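Phenylalanine/tyrosine ammonia-lyase (Rhodosporidium toruloides, PDB 1Y2M) catalyses the non-oxidative deamination of L-phenylalanine and L-tyrosine to trans-cinnamate and p-coumarate, releasing ammonium at the entry to phenylpropanoid metabolism. Local coordinates at residues 294-299 / 525-530; 599-604 / 628-633; 281-286 / 381-386. One frame throughout, in Å; residues are numbered along the deposited sequence.

Interaction 1 (294-299 / 525-530)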
# COMPACT_ATOMS: atom_id res chain seq x y z
N GLN B 294 16.59 -15.41 -14.32
CA GLN B 294 18.03 -15.69 -14.31
C GLN B 294 18.54 -15.94 -15.74
O GLN B 294 19.60 -15.46 -16.15
CB GLN B 294 18.31 -16.89 -13.43
CG GLN B 294 18.12 -16.48 -11.99
CD GLN B 294 18.31 -17.61 -11.00
OE1 GLN B 294 19.33 -18.29 -11.05
NE2 GLN B 294 17.37 -17.80 -10.10
N SER B 295 17.78 -16.72 -16.48
CA SER B 295 18.09 -16.98 -17.87
C SER B 295 18.14 -15.71 -18.72
O SER B 295 19.04 -15.49 -19.52
CB SER B 295 17.12 -18.02 -18.46
OG SER B 295 17.25 -19.29 -17.78
N LEU B 296 17.16 -14.83 -18.51
CA LEU B 296 17.10 -13.56 -19.20
C LEU B 296 18.24 -12.64 -18.79
O LEU B 296 18.78 -11.94 -19.63
CB LEU B 296 15.77 -12.89 -18.90
CG LEU B 296 14.59 -13.50 -19.64
CD1 LEU B 296 13.31 -12.95 -19.11
CD2 LEU B 296 14.70 -13.15 -21.10
N THR B 297 18.64 -12.68 -17.53
CA THR B 297 19.83 -11.98 -17.07
C THR B 297 21.07 -12.39 -17.90
O THR B 297 21.80 -11.54 -18.41
CB THR B 297 20.08 -12.20 -15.55
OG1 THR B 297 18.99 -11.66 -14.80
CG2 THR B 297 21.35 -11.46 -15.13
N ALA B 298 21.27 -13.70 -18.02
CA ALA B 298 22.41 -14.25 -18.78
C ALA B 298 22.32 -13.77 -20.24
O ALA B 298 23.31 -13.25 -20.82
CB ALA B 298 22.43 -15.75 -18.70
N MSE B 299 21.15 -13.90 -20.85
CA MSE B 299 21.03 -13.54 -22.29
C MSE B 299 21.22 -12.06 -22.53
O MSE B 299 21.71 -11.61 -23.58
CB MSE B 299 19.73 -14.08 -22.84
CG MSE B 299 19.74 -15.53 -22.77
SE MSE B 299 18.15 -16.34 -23.59
CE MSE B 299 18.79 -16.40 -25.36
N ALA B 525 7.97 -12.45 -21.04
CA ALA B 525 7.77 -12.80 -22.48
C ALA B 525 8.29 -11.63 -23.35
O ALA B 525 8.91 -11.83 -24.36
CB ALA B 525 6.35 -13.09 -22.78
N THR B 526 7.94 -10.43 -22.96
CA THR B 526 8.42 -9.22 -23.64
C THR B 526 9.96 -9.12 -23.66
O THR B 526 10.61 -8.84 -24.69
CB THR B 526 7.79 -7.99 -22.96
OG1 THR B 526 6.38 -8.04 -23.19
CG2 THR B 526 8.33 -6.65 -23.43
N HIS B 527 10.57 -9.29 -22.51
CA HIS B 527 12.02 -9.25 -22.40
C HIS B 527 12.63 -10.33 -23.29
O HIS B 527 13.65 -10.10 -23.98
CB HIS B 527 12.38 -9.40 -20.91
CG HIS B 527 13.85 -9.19 -20.59
ND1 HIS B 527 14.33 -9.25 -19.29
CD2 HIS B 527 14.92 -8.94 -21.38
CE1 HIS B 527 15.64 -9.04 -19.32
NE2 HIS B 527 16.02 -8.87 -20.57
N LEU B 528 12.13 -11.54 -23.21
CA LEU B 528 12.67 -12.62 -24.06
C LEU B 528 12.54 -12.29 -25.54
O LEU B 528 13.50 -12.46 -26.30
CB LEU B 528 11.94 -13.93 -23.75
CG LEU B 528 12.41 -15.21 -24.44
CD1 LEU B 528 13.93 -15.38 -24.37
CD2 LEU B 528 11.71 -16.43 -23.78
N TYR B 529 11.39 -11.75 -25.95
CA TYR B 529 11.23 -11.31 -27.34
C TYR B 529 12.36 -10.36 -27.71
O TYR B 529 13.02 -10.51 -28.75
CB TYR B 529 9.87 -10.66 -27.55
CG TYR B 529 9.72 -10.07 -28.93
CD1 TYR B 529 9.18 -10.82 -29.98
CD2 TYR B 529 10.12 -8.79 -29.18
CE1 TYR B 529 9.08 -10.28 -31.23
CE2 TYR B 529 10.04 -8.26 -30.47
CZ TYR B 529 9.52 -8.99 -31.48
OH TYR B 529 9.43 -8.43 -32.75
N CYS B 530 12.57 -9.36 -26.85
CA CYS B 530 13.56 -8.29 -27.16
C CYS B 530 15.01 -8.78 -27.16
O CYS B 530 15.80 -8.45 -28.07
CB CYS B 530 13.41 -7.11 -26.27
SG CYS B 530 11.86 -6.22 -26.39
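Leu296 overlaps the imidazole of His527, its CB lying over one face of the ring and shifted toward the rim. CB stands 4.1 Å from the ring centroid and 25° off the normal, which qualifies as a CH-pi contact. The side chains pass alongside one another, heading opposite ways, and Leu296 CD1 comes within 3.8 Å of His527 ND1. The other branch serves a different neighbour: Leu296 CD2 settles on the backbone at 3.6 Å from Leu528 CA and 3.9 Å from Leu528 CB. One leucine fork therefore touches two successive residues of the facing helix. Placing CG of His527 opposite its own backbone N (chi1 -172°) lays the imidazole beside helix 273-303. A looser apolar contact, 4.4 Å from Met299 SE to Leu528 CD1, extends the interface by one turn; Met299 is present as selenomethionine.

The polar end of the imidazole is held from the same helix that packs against its face, because His527 NE2 is hydrogen-bonded to Thr300 OG1, which is also bonded to Leu296 O. This should restrict rotation of the ring. His527 ND1, by contrast, is buried with no partner in the model. Asn436 of helix 416-443 touches both Leu296 and His527.

The segment axes approach to 10.4 Å and run nearly parallel, at 25°. Such alignment of long helices 273-303 and 506-560, with a leucine bridging the gap, belongs to the central helical bundle of the PAL/histidase fold.

Interaction 2 (599-604 / 628-633)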
# COMPACT_ATOMS: atom_id res chain seq x y z
N ASP B 599 29.53 9.93 -41.32
CA ASP B 599 29.92 10.54 -40.04
C ASP B 599 31.16 9.87 -39.40
O ASP B 599 32.15 10.52 -39.01
CB ASP B 599 28.70 10.52 -39.10
CG ASP B 599 29.08 10.89 -37.67
OD1 ASP B 599 28.93 12.09 -37.31
OD2 ASP B 599 29.61 10.01 -36.96
N ALA B 600 31.12 8.55 -39.35
CA ALA B 600 32.23 7.80 -38.72
C ALA B 600 33.57 8.05 -39.40
O ALA B 600 34.60 8.31 -38.75
CB ALA B 600 31.93 6.33 -38.73
N PHE B 601 33.58 7.95 -40.72
CA PHE B 601 34.81 8.20 -41.46
C PHE B 601 35.22 9.66 -41.53
O PHE B 601 36.41 9.94 -41.75
CB PHE B 601 34.80 7.49 -42.82
CG PHE B 601 35.10 6.03 -42.68
CD1 PHE B 601 36.42 5.64 -42.51
CD2 PHE B 601 34.09 5.06 -42.63
CE1 PHE B 601 36.77 4.33 -42.32
CE2 PHE B 601 34.43 3.74 -42.45
CZ PHE B 601 35.79 3.36 -42.29
N SER B 602 34.28 10.58 -41.37
CA SER B 602 34.61 11.99 -41.24
C SER B 602 35.46 12.18 -39.98
O SER B 602 36.53 12.78 -40.02
CB SER B 602 33.38 12.87 -41.17
OG SER B 602 33.78 14.22 -41.05
N PHE B 603 34.98 11.60 -38.88
CA PHE B 603 35.73 11.63 -37.64
C PHE B 603 37.08 10.95 -37.84
O PHE B 603 38.14 11.51 -37.50
CB PHE B 603 34.91 10.95 -36.54
CG PHE B 603 35.24 11.40 -35.13
CD1 PHE B 603 36.41 12.07 -34.81
CD2 PHE B 603 34.36 11.13 -34.12
CE1 PHE B 603 36.67 12.48 -33.47
CE2 PHE B 603 34.63 11.51 -32.82
CZ PHE B 603 35.78 12.17 -32.50
N ALA B 604 37.08 9.76 -38.48
CA ALA B 604 38.37 9.08 -38.73
C ALA B 604 39.37 9.91 -39.57
O ALA B 604 40.62 9.86 -39.39
CB ALA B 604 38.17 7.69 -39.36
N ALA B 628 35.45 6.39 -49.96
CA ALA B 628 35.53 4.97 -50.34
C ALA B 628 35.30 4.09 -49.12
O ALA B 628 34.62 3.07 -49.19
CB ALA B 628 36.86 4.65 -50.96
N ALA B 629 35.83 4.48 -47.97
CA ALA B 629 35.67 3.65 -46.81
C ALA B 629 34.22 3.62 -46.36
O ALA B 629 33.71 2.57 -45.97
CB ALA B 629 36.56 4.12 -45.72
N ALA B 630 33.57 4.79 -46.35
CA ALA B 630 32.15 4.83 -45.99
C ALA B 630 31.31 3.96 -46.94
O ALA B 630 30.42 3.20 -46.51
CB ALA B 630 31.65 6.23 -45.97
N GLU B 631 31.55 4.10 -48.25
CA GLU B 631 30.80 3.32 -49.26
C GLU B 631 30.99 1.84 -49.04
O GLU B 631 30.04 1.04 -49.12
CB GLU B 631 31.20 3.73 -50.69
CG GLU B 631 30.63 5.06 -51.07
CD GLU B 631 31.18 5.56 -52.38
OE1 GLU B 631 32.14 4.92 -52.91
OE2 GLU B 631 30.69 6.60 -52.88
N SER B 632 32.22 1.48 -48.72
CA SER B 632 32.56 0.09 -48.44
C SER B 632 31.78 -0.42 -47.23
O SER B 632 31.24 -1.53 -47.23
CB SER B 632 34.07 -0.04 -48.24
OG SER B 632 34.43 -1.35 -47.81
N ALA B 633 31.74 0.36 -46.15
CA ALA B 633 31.00 -0.03 -44.95
C ALA B 633 29.49 -0.15 -45.19
O ALA B 633 28.82 -1.06 -44.67
CB ALA B 633 31.30 0.89 -43.81
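Segments 599-604 and 628-633 run roughly antiparallel, at 146° between their directions, with axes 9.2 Å apart and the nearest CA atoms, those of Phe601 and Ala630, separated by 6.2 Å. The side chain of Phe601 fills this gap. Ala629 CB sits over the centre of its ring, 3.5 Å from the centroid and 14° off the normal, a CH-pi contact in which the methyl carbon is also 3.4 Å from Phe601 CE1. With CG directed away from its own carbonyl carbon (chi1 -78°), the phenyl group projects toward the alanine-rich surface opposite. The ring also meets the partner backbone, Phe601 CD2 lying 3.8 Å from Ala630 N.

The two helices, 593-611 and 619-646, are joined by a short connection and form a helical hairpin far from the centre of the chain, consistent with the extra helical domain that distinguishes eukaryotic PAL from bacterial histidase. The side chains of 628-633 that touch the ring are all methyls, those of Ala629, Ala630 and Ala633, and their small size lets the large aromatic approach the backbone itself. Less direct are Ala630 CB, 4.3 Å from Phe601 CD2, and Ala633 CB, which is oblique to the ring and 4.4 Å from Phe601 CE2.

Trp625 packs edge-to-face with Phe601, and Phe548 of helix 506-560 touches both Phe601 and Ala633. Elsewhere on 599-604, the ring of Phe603 stacks on Phe603 of the second subunit.

Interaction 3 (281-286 / 381-386)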
# COMPACT_ATOMS: atom_id res chain seq x y z
N LEU B 281 -0.16 -23.76 -6.76
CA LEU B 281 -0.07 -23.46 -8.18
C LEU B 281 0.72 -22.18 -8.40
O LEU B 281 1.55 -22.10 -9.33
CB LEU B 281 -1.48 -23.39 -8.76
CG LEU B 281 -2.18 -24.76 -8.71
CD1 LEU B 281 -3.66 -24.55 -8.88
CD2 LEU B 281 -1.67 -25.70 -9.80
N ALA B 282 0.46 -21.18 -7.57
CA ALA B 282 1.14 -19.89 -7.71
C ALA B 282 2.64 -19.99 -7.40
O ALA B 282 3.49 -19.40 -8.09
CB ALA B 282 0.46 -18.85 -6.87
N LEU B 283 2.98 -20.78 -6.39
CA LEU B 283 4.39 -20.95 -6.07
C LEU B 283 5.13 -21.72 -7.15
O LEU B 283 6.23 -21.34 -7.55
CB LEU B 283 4.54 -21.68 -4.74
CG LEU B 283 6.02 -21.85 -4.33
CD1 LEU B 283 6.75 -20.52 -4.22
CD2 LEU B 283 6.10 -22.58 -3.01
N HIS B 284 4.50 -22.80 -7.64
CA HIS B 284 5.04 -23.51 -8.80
C HIS B 284 5.37 -22.54 -9.95
O HIS B 284 6.50 -22.55 -10.49
CB HIS B 284 4.04 -24.57 -9.24
CG HIS B 284 4.32 -25.23 -10.55
ND1 HIS B 284 4.03 -24.63 -11.76
CD2 HIS B 284 4.77 -26.48 -10.84
CE1 HIS B 284 4.34 -25.49 -12.74
NE2 HIS B 284 4.78 -26.61 -12.21
N ASP B 285 4.44 -21.66 -10.26
CA ASP B 285 4.64 -20.79 -11.41
C ASP B 285 5.73 -19.76 -11.12
O ASP B 285 6.53 -19.43 -12.00
CB ASP B 285 3.30 -20.15 -11.79
CG ASP B 285 2.31 -21.14 -12.41
OD1 ASP B 285 2.68 -22.27 -12.79
OD2 ASP B 285 1.15 -20.74 -12.55
N ALA B 286 5.76 -19.28 -9.88
CA ALA B 286 6.75 -18.29 -9.45
C ALA B 286 8.13 -18.88 -9.54
O ALA B 286 9.07 -18.20 -9.91
CB ALA B 286 6.46 -17.81 -8.04
N HIS B 381 11.72 -21.01 1.15
CA HIS B 381 11.01 -21.05 2.43
C HIS B 381 9.52 -21.33 2.23
O HIS B 381 8.94 -22.27 2.85
CB HIS B 381 11.19 -19.70 3.14
CG HIS B 381 10.65 -19.67 4.53
ND1 HIS B 381 9.31 -19.43 4.80
CD2 HIS B 381 11.25 -19.80 5.74
CE1 HIS B 381 9.13 -19.42 6.12
NE2 HIS B 381 10.28 -19.65 6.70
N ALA B 382 8.90 -20.60 1.32
CA ALA B 382 7.50 -20.83 1.02
C ALA B 382 7.24 -22.28 0.61
O ALA B 382 6.23 -22.90 1.00
CB ALA B 382 7.03 -19.92 -0.05
N HIS B 383 8.16 -22.84 -0.17
CA HIS B 383 8.02 -24.22 -0.61
C HIS B 383 7.99 -25.14 0.65
O HIS B 383 7.21 -26.11 0.74
CB HIS B 383 9.21 -24.63 -1.49
CG HIS B 383 8.89 -25.77 -2.38
ND1 HIS B 383 8.46 -25.57 -3.68
CD2 HIS B 383 8.90 -27.10 -2.17
CE1 HIS B 383 8.24 -26.75 -4.23
NE2 HIS B 383 8.49 -27.69 -3.34
N ALA B 384 8.88 -24.88 1.61
CA ALA B 384 8.87 -25.71 2.81
C ALA B 384 7.55 -25.59 3.56
O ALA B 384 6.98 -26.60 4.00
CB ALA B 384 10.01 -25.34 3.68
N VAL B 385 7.03 -24.37 3.66
CA VAL B 385 5.76 -24.12 4.39
C VAL B 385 4.59 -24.84 3.69
O VAL B 385 3.77 -25.56 4.32
CB VAL B 385 5.52 -22.60 4.55
CG1 VAL B 385 4.15 -22.34 5.11
CG2 VAL B 385 6.63 -21.98 5.36
N LEU B 386 4.44 -24.60 2.39
CA LEU B 386 3.30 -25.13 1.66
C LEU B 386 3.39 -26.65 1.56
O LEU B 386 2.37 -27.33 1.50
CB LEU B 386 3.20 -24.52 0.26
CG LEU B 386 2.72 -23.09 0.15
CD1 LEU B 386 2.55 -22.66 -1.29
CD2 LEU B 386 1.39 -22.95 0.90
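The imidazole of His383 is met by Leu283 CD2, which approaches obliquely and comes within 3.9 Å of His383 ND1. A second flat group, the ring of His284, has the carboxylate of Asp285 at its edge and nearly in its plane. There His284 ND1 donates to Asp285 OD1 over 2.9 Å with an N-H...O angle of 156°; the nitrogen stands on the anti side of the carboxylate and well out of its plane. Asp285 OD1 also forms a salt bridge with Arg77 of helix 69-77.

Across the interface, Leu283 is the inserted side chain. Its CG is opposite the backbone N (chi1 -178°), which carries the branch out toward helix 368-391. Its CD2 methyl lands on the helix backbone, 3.5 Å from His383 CA, and touches Ala382 CB at 4.1 Å and, one turn on, Leu386 CD1 at 3.9 Å. Leu386 CD1 also reaches back along the leucine, lying 4.1 Å from Leu283 CB. A single methyl thus sits in a hollow formed by Ala382, His383 and Leu386.

The segment axes are 10.7 Å apart and run at 153°, so helices 273-303 and 368-391 pack antiparallel within the helical core of the ammonia-lyase fold. On the far side of 381-386, His381 NE2 is hydrogen-bonded to Ser377 OG of the third subunit.

The chemistry is divided. Between the two segments the contacts are van der Waals, made chiefly by the Leu283 CD2 methyl, whereas the polar ends are satisfied around it: His383 ND1 is hydrogen-bonded to His287 NE2 on helix 273-303, giving the two helices a polar tie next to the leucine. The carboxylate of Asp285 may favour protonation of His284, an effect that nearby Arg77 might partly offset.

Overall arrangement
All three contacts are buried, yet they sit at different depths in the fold. The centres of interactions 1 and 3 lie about 11 and about 13 Å from the centre of the chain and the two share helix 273-303, their centres about 23 Å apart and nearest atoms about 8 Å apart; in each a leucine of that helix projects onto a partner backbone beside a histidine. The partner runs nearly parallel in interaction 1 and antiparallel in interaction 3. The centre of interaction 2 is about 45 Å from the chain centre, in a distal hairpin, and an aromatic ring there meets alanines without histidine. Helix 506-560 connects the regions, supplying 525-530 and, farther along, Phe548 beside interaction 2.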